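Local coordinates for DUF3863 domain-containing protein (Parabacteroides distasonis, PDB 3LM3) that is of unknown function but is probably a carbohydrate-active enzyme, a putative glycoside hydrolase or deacetylase, at residues A161-S175 and D211-A225. Numbering follows the deposited sequence. Where two conformers were deposited one is given.
Sequences AEKENIHVAHAVIWS and DCVNLDGWTMDFICA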
loop_
_atom_site.group_PDB
_atom_site.type_symbol
_atom_site.label_atom_id
_atom_site.label_comp_id
_atom_site.label_asym_id
_atom_site.label_seq_id
_atom_site.Cartn_x
_atom_site.Cartn_y
_atom_site.Cartn_z
ATOM N N ALA A 161 -3.431 16.971 -6.692
ATOM C CA ALA A 161 -4.244 17.770 -5.790
ATOM C C ALA A 161 -4.645 19.087 -6.446
ATOM O O ALA A 161 -5.813 19.495 -6.407
ATOM C CB ALA A 161 -3.470 18.056 -4.497
ATOM N N GLU A 162 -3.668 19.783 -7.022
ATOM C CA GLU A 162 -3.837 21.168 -7.439
ATOM C C GLU A 162 -4.343 21.294 -8.859
ATOM O O GLU A 162 -5.131 22.209 -9.166
ATOM C CB GLU A 162 -2.531 21.937 -7.216
ATOM C CG GLU A 162 -2.196 21.940 -5.704
ATOM C CD GLU A 162 -0.827 22.475 -5.279
ATOM O OE1 GLU A 162 -0.026 22.954 -6.125
ATOM O OE2 GLU A 162 -0.550 22.387 -4.041
ATOM N N LYS A 163 -3.948 20.382 -9.740
ATOM C CA LYS A 163 -4.363 20.478 -11.134
ATOM C C LYS A 163 -5.504 19.554 -11.537
ATOM O O LYS A 163 -6.241 19.853 -12.497
ATOM C CB LYS A 163 -3.164 20.351 -12.057
ATOM C CG LYS A 163 -2.229 21.503 -11.829
ATOM C CD LYS A 163 -0.955 21.418 -12.563
ATOM C CE LYS A 163 -0.278 22.788 -12.617
ATOM N NZ LYS A 163 1.141 22.714 -13.062
ATOM N N GLU A 164 -5.667 18.432 -10.835
ATOM C CA GLU A 164 -6.755 17.489 -11.120
ATOM C C GLU A 164 -7.817 17.403 -10.035
ATOM O O GLU A 164 -8.804 16.674 -10.184
ATOM C CB GLU A 164 -6.188 16.097 -11.465
ATOM C CG GLU A 164 -5.386 16.074 -12.766
ATOM C CD GLU A 164 -6.238 16.218 -14.034
ATOM O OE1 GLU A 164 -7.466 16.393 -13.992
ATOM O OE2 GLU A 164 -5.649 16.170 -15.130
ATOM N N ASN A 165 -7.632 18.144 -8.938
ATOM C CA ASN A 165 -8.555 18.103 -7.822
ATOM C C ASN A 165 -8.816 16.664 -7.357
ATOM O O ASN A 165 -9.966 16.265 -7.059
ATOM C CB ASN A 165 -9.860 18.832 -8.197
ATOM C CG ASN A 165 -10.723 19.157 -6.999
ATOM O OD1 ASN A 165 -10.239 19.365 -5.878
ATOM N ND2 ASN A 165 -12.030 19.234 -7.240
ATOM N N ILE A 166 -7.733 15.870 -7.292
ATOM C CA ILE A 166 -7.765 14.495 -6.775
ATOM C C ILE A 166 -6.850 14.488 -5.578
ATOM O O ILE A 166 -5.716 14.928 -5.674
ATOM C CB ILE A 166 -7.351 13.474 -7.833
ATOM C CG1 ILE A 166 -8.470 13.341 -8.866
ATOM C CG2 ILE A 166 -6.990 12.121 -7.154
ATOM C CD1 ILE A 166 -8.069 12.531 -10.106
ATOM N N HIS A 167 -7.372 14.040 -4.435
ATOM C CA HIS A 167 -6.733 14.277 -3.148
ATOM C C HIS A 167 -6.409 12.974 -2.411
ATOM O O HIS A 167 -6.148 13.002 -1.215
ATOM C CB HIS A 167 -7.587 15.198 -2.267
ATOM C CG HIS A 167 -7.817 16.534 -2.893
ATOM N ND1 HIS A 167 -6.877 17.541 -2.857
ATOM C CD2 HIS A 167 -8.858 17.011 -3.615
ATOM C CE1 HIS A 167 -7.348 18.598 -3.509
ATOM N NE2 HIS A 167 -8.526 18.286 -4.020
ATOM N N VAL A 168 -6.392 11.860 -3.150
ATOM C CA VAL A 168 -5.942 10.587 -2.605
ATOM C C VAL A 168 -5.060 9.919 -3.656
ATOM O O VAL A 168 -5.379 9.949 -4.852
ATOM C CB VAL A 168 -7.128 9.666 -2.286
ATOM C CG1 VAL A 168 -6.642 8.304 -1.673
ATOM C CG2 VAL A 168 -8.101 10.385 -1.374
ATOM N N ALA A 169 -3.959 9.292 -3.236
ATOM C CA ALA A 169 -3.235 8.428 -4.136
ATOM C C ALA A 169 -2.600 7.285 -3.368
ATOM O O ALA A 169 -2.084 7.477 -2.263
ATOM C CB ALA A 169 -2.142 9.170 -4.938
ATOM N N HIS A 170 -2.592 6.092 -3.971
ATOM C CA HIS A 170 -1.689 5.047 -3.519
ATOM C C HIS A 170 -0.327 5.421 -4.068
ATOM O O HIS A 170 -0.089 5.318 -5.274
ATOM C CB HIS A 170 -2.135 3.660 -3.980
ATOM C CG HIS A 170 -1.041 2.653 -4.022
ATOM N ND1 HIS A 170 -0.204 2.394 -2.953
ATOM C CD2 HIS A 170 -0.611 1.872 -5.038
ATOM C CE1 HIS A 170 0.696 1.496 -3.336
ATOM N NE2 HIS A 170 0.473 1.164 -4.593
ATOM N N ALA A 171 0.544 5.918 -3.184
ATOM C CA ALA A 171 1.905 6.336 -3.507
ATOM C C ALA A 171 2.868 5.963 -2.368
ATOM O O ALA A 171 3.875 6.654 -2.111
ATOM C CB ALA A 171 1.935 7.846 -3.848
ATOM N N VAL A 172 2.534 4.913 -1.634
ATOM C CA VAL A 172 3.371 4.324 -0.540
ATOM C C VAL A 172 3.406 2.847 -0.925
ATOM O O VAL A 172 2.389 2.264 -1.007
ATOM C CB VAL A 172 2.714 4.491 0.911
ATOM C CG1 VAL A 172 3.395 3.576 1.995
ATOM C CG2 VAL A 172 2.613 5.922 1.359
ATOM N N ILE A 173 4.579 2.253 -1.224
ATOM C CA ILE A 173 4.701 0.759 -1.249
ATOM C C ILE A 173 5.489 0.485 0.001
ATOM O O ILE A 173 6.726 0.398 0.017
ATOM C CB ILE A 173 5.311 0.081 -2.532
ATOM C CG1 ILE A 173 4.480 0.425 -3.784
ATOM C CG2 ILE A 173 5.197 -1.421 -2.408
ATOM C CD1 ILE A 173 4.791 -0.434 -5.070
ATOM N N TRP A 174 4.758 0.425 1.115
ATOM C CA TRP A 174 5.373 0.552 2.424
ATOM C C TRP A 174 6.453 -0.487 2.643
ATOM O O TRP A 174 6.227 -1.701 2.466
ATOM C CB TRP A 174 4.346 0.455 3.576
ATOM C CG TRP A 174 5.024 0.791 4.857
ATOM C CD1 TRP A 174 5.400 2.039 5.273
ATOM C CD2 TRP A 174 5.536 -0.122 5.828
ATOM N NE1 TRP A 174 6.090 1.959 6.454
ATOM C CE2 TRP A 174 6.196 0.636 6.810
ATOM C CE3 TRP A 174 5.507 -1.518 5.965
ATOM C CZ2 TRP A 174 6.820 0.047 7.897
ATOM C CZ3 TRP A 174 6.136 -2.088 7.059
ATOM C CH2 TRP A 174 6.775 -1.312 8.009
ATOM N N SER A 175 7.641 -0.018 3.038
ATOM C CA SER A 175 8.815 -0.826 3.364
ATOM C C SER A 175 9.504 -1.480 2.199
ATOM O O SER A 175 10.460 -2.192 2.399
ATOM C CB SER A 175 8.568 -1.881 4.450
ATOM O OG SER A 175 7.905 -3.053 3.995
ATOM N N ASP A 211 -1.988 18.650 -0.321
ATOM C CA ASP A 211 -3.330 18.179 0.052
ATOM C C ASP A 211 -3.683 16.918 -0.747
ATOM O O ASP A 211 -4.619 16.901 -1.542
ATOM C CB ASP A 211 -4.349 19.307 -0.135
ATOM C CG ASP A 211 -5.720 18.972 0.420
ATOM O OD1 ASP A 211 -5.880 18.010 1.180
ATOM O OD2 ASP A 211 -6.673 19.691 0.067
ATOM N N CYS A 212 -2.931 15.848 -0.506
ATOM C CA CYS A 212 -3.197 14.574 -1.095
ATOM C C CYS A 212 -2.844 13.538 -0.041
ATOM O O CYS A 212 -1.758 13.571 0.539
ATOM C CB CYS A 212 -2.334 14.367 -2.340
ATOM S SG CYS A 212 -2.805 12.875 -3.305
ATOM N N VAL A 213 -3.762 12.644 0.214
ATOM C CA VAL A 213 -3.554 11.585 1.195
ATOM C C VAL A 213 -2.767 10.477 0.509
ATOM O O VAL A 213 -3.153 9.954 -0.542
ATOM C CB VAL A 213 -4.908 11.010 1.666
ATOM C CG1 VAL A 213 -4.685 9.910 2.730
ATOM C CG2 VAL A 213 -5.804 12.105 2.203
ATOM N N ASN A 214 -1.651 10.090 1.105
ATOM C CA ASN A 214 -0.786 9.059 0.545
ATOM C C ASN A 214 -1.069 7.718 1.237
ATOM O O ASN A 214 -0.879 7.588 2.442
ATOM C CB ASN A 214 0.700 9.443 0.672
ATOM C CG ASN A 214 1.574 8.614 -0.215
ATOM O OD1 ASN A 214 1.084 7.706 -0.872
ATOM N ND2 ASN A 214 2.889 8.918 -0.277
ATOM N N LEU A 215 -1.526 6.759 0.453
ATOM C CA LEU A 215 -1.948 5.439 0.890
ATOM C C LEU A 215 -1.024 4.321 0.455
ATOM O O LEU A 215 -0.673 4.168 -0.719
ATOM C CB LEU A 215 -3.334 5.085 0.331
ATOM C CG LEU A 215 -4.474 6.001 0.762
ATOM C CD1 LEU A 215 -5.809 5.491 0.189
ATOM C CD2 LEU A 215 -4.556 6.102 2.308
ATOM N N ASP A 216 -0.667 3.482 1.416
ATOM C CA ASP A 216 -0.103 2.149 1.173
ATOM C C ASP A 216 -0.990 1.295 0.271
ATOM O O ASP A 216 -2.202 1.522 0.182
ATOM C CB ASP A 216 0.104 1.457 2.518
ATOM C CG ASP A 216 1.058 0.264 2.468
ATOM O OD1 ASP A 216 1.844 0.085 1.487
ATOM O OD2 ASP A 216 0.996 -0.543 3.441
ATOM N N GLY A 217 -0.386 0.290 -0.347
ATOM C CA GLY A 217 -1.044 -0.612 -1.287
ATOM C C GLY A 217 -1.358 -2.015 -0.773
ATOM O O GLY A 217 -2.375 -2.595 -1.154
ATOM N N TRP A 218 -0.439 -2.593 0.023
ATOM C CA TRP A 218 -0.573 -3.932 0.585
ATOM C C TRP A 218 -0.185 -3.941 2.056
ATOM O O TRP A 218 0.975 -3.716 2.411
ATOM C CB TRP A 218 0.334 -4.955 -0.115
ATOM C CG TRP A 218 0.184 -5.196 -1.575
ATOM C CD1 TRP A 218 -0.452 -6.254 -2.158
ATOM C CD2 TRP A 218 0.724 -4.416 -2.637
ATOM N NE1 TRP A 218 -0.343 -6.173 -3.517
ATOM C CE2 TRP A 218 0.396 -5.067 -3.839
ATOM C CE3 TRP A 218 1.468 -3.241 -2.687
ATOM C CZ2 TRP A 218 0.756 -4.557 -5.084
ATOM C CZ3 TRP A 218 1.839 -2.739 -3.934
ATOM C CH2 TRP A 218 1.467 -3.401 -5.113
ATOM N N THR A 219 -1.104 -4.271 2.931
ATOM C CA THR A 219 -0.789 -4.335 4.355
ATOM C C THR A 219 0.233 -5.444 4.610
ATOM O O THR A 219 0.001 -6.600 4.258
ATOM C CB THR A 219 -2.049 -4.571 5.173
ATOM O OG1 THR A 219 -2.980 -3.506 4.910
ATOM C CG2 THR A 219 -1.730 -4.662 6.680
HETATM N N MSE A 220 1.328 -5.063 5.260
HETATM C CA MSE A 220 2.411 -5.982 5.599
HETATM C C MSE A 220 2.269 -6.604 6.977
HETATM O O MSE A 220 1.777 -5.977 7.917
HETATM C CB MSE A 220 3.745 -5.261 5.567
HETATM C CG MSE A 220 4.179 -4.813 4.208
HETATM SE SE MSE A 220 4.498 -6.275 3.003
HETATM C CE MSE A 220 2.834 -6.325 2.140
ATOM N N ASP A 221 2.788 -7.824 7.098
ATOM C CA ASP A 221 3.122 -8.360 8.416
ATOM C C ASP A 221 4.423 -7.663 8.781
ATOM O O ASP A 221 5.450 -7.870 8.142
ATOM C CB ASP A 221 3.277 -9.866 8.321
ATOM C CG ASP A 221 3.594 -10.510 9.678
ATOM O OD1 ASP A 221 4.313 -9.862 10.477
ATOM O OD2 ASP A 221 3.105 -11.651 9.955
ATOM N N PHE A 222 4.376 -6.831 9.821
ATOM C CA PHE A 222 5.532 -6.005 10.167
ATOM C C PHE A 222 6.782 -6.824 10.468
ATOM O O PHE A 222 7.904 -6.402 10.166
ATOM C CB PHE A 222 5.230 -5.108 11.370
ATOM C CG PHE A 222 4.265 -3.987 11.096
ATOM C CD1 PHE A 222 4.553 -3.029 10.147
ATOM C CD2 PHE A 222 3.157 -3.790 11.905
ATOM C CE1 PHE A 222 3.711 -1.963 9.943
ATOM C CE2 PHE A 222 2.303 -2.710 11.702
ATOM C CZ PHE A 222 2.605 -1.784 10.750
ATOM N N ILE A 223 6.619 -8.001 11.054
ATOM C CA ILE A 223 7.780 -8.854 11.339
ATOM C C ILE A 223 8.431 -9.328 10.036
ATOM O O ILE A 223 9.661 -9.284 9.892
ATOM C CB ILE A 223 7.384 -10.017 12.269
ATOM C CG1 ILE A 223 7.104 -9.425 13.679
ATOM C CG2 ILE A 223 8.497 -11.057 12.346
ATOM C CD1 ILE A 223 6.426 -10.361 14.642
ATOM N N CYS A 224 7.637 -9.749 9.062
ATOM C CA CYS A 224 8.180 -10.187 7.787
ATOM C C CYS A 224 8.863 -9.046 7.038
ATOM O O CYS A 224 9.891 -9.234 6.376
ATOM C CB CYS A 224 7.085 -10.766 6.906
ATOM S SG CYS A 224 6.135 -12.126 7.662
ATOM N N ALA A 225 8.274 -7.854 7.141
ATOM C CA ALA A 225 8.684 -6.703 6.334
ATOM C C ALA A 225 9.961 -6.052 6.798
ATOM O O ALA A 225 10.460 -5.158 6.122
ATOM C CB ALA A 225 7.530 -5.681 6.286
HETATM O O HOH W 1 -1.999 20.842 -2.270
#
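His-167 ND1 donates to Asp-211 O over 2.7 Å, the oxygen lying in the ring plane, while NE2 holds Asn-165 OD1; gripped at both nitrogens, the ring can hardly rotate. The Asp-211 carboxylate itself turns to Arg-330 on helix 322-332. Further along, a second histidine likewise reaches a main-chain carbonyl: His-170 carries its ring anti to the backbone N (chi1 158°), which sends ND1 to Leu-215 O at 2.9 Å and sets CE1 3.4 Å from Gly-217 CA. Strands 168-172 and 213-216 pair in parallel register, though their axes diverge by 57°; Val-213 N bonds to His-167 O, Ala-169 N to Val-213 O and Leu-215 N to Ala-169 O. Strand 213-216 forms one border of the three-stranded sheet begun by 146-148, within what is probably a barrel-like catalytic domain of the glycoside hydrolase/deacetylase class. On one face Val-168 CG1 presses on Leu-215 CD1 at 3.5 Å, tight for two methyls. On the other, the Asn-214 amide lies against the backbone of Ala-171: ND2 donates to Ala-171 O from above the carbonyl plane, and OD1 takes a weak bond from Ala-171 N, with Val-172 CG2 packed against the amide carbon. Asp-216 OD1 then receives Trp-174 N at 3.0 Å, from above the carboxylate plane. Beyond the sheet the Trp-174 indole, its NE1 bonded to Ser-187 O, takes the edge of Phe-222 on one face in an offset edge-to-face pair (planes at 85°); Trp-174 CH2 lies 3.5 Å from Phe-222 CD1, while selenomethionine Met-220 brings CG to the indole edge.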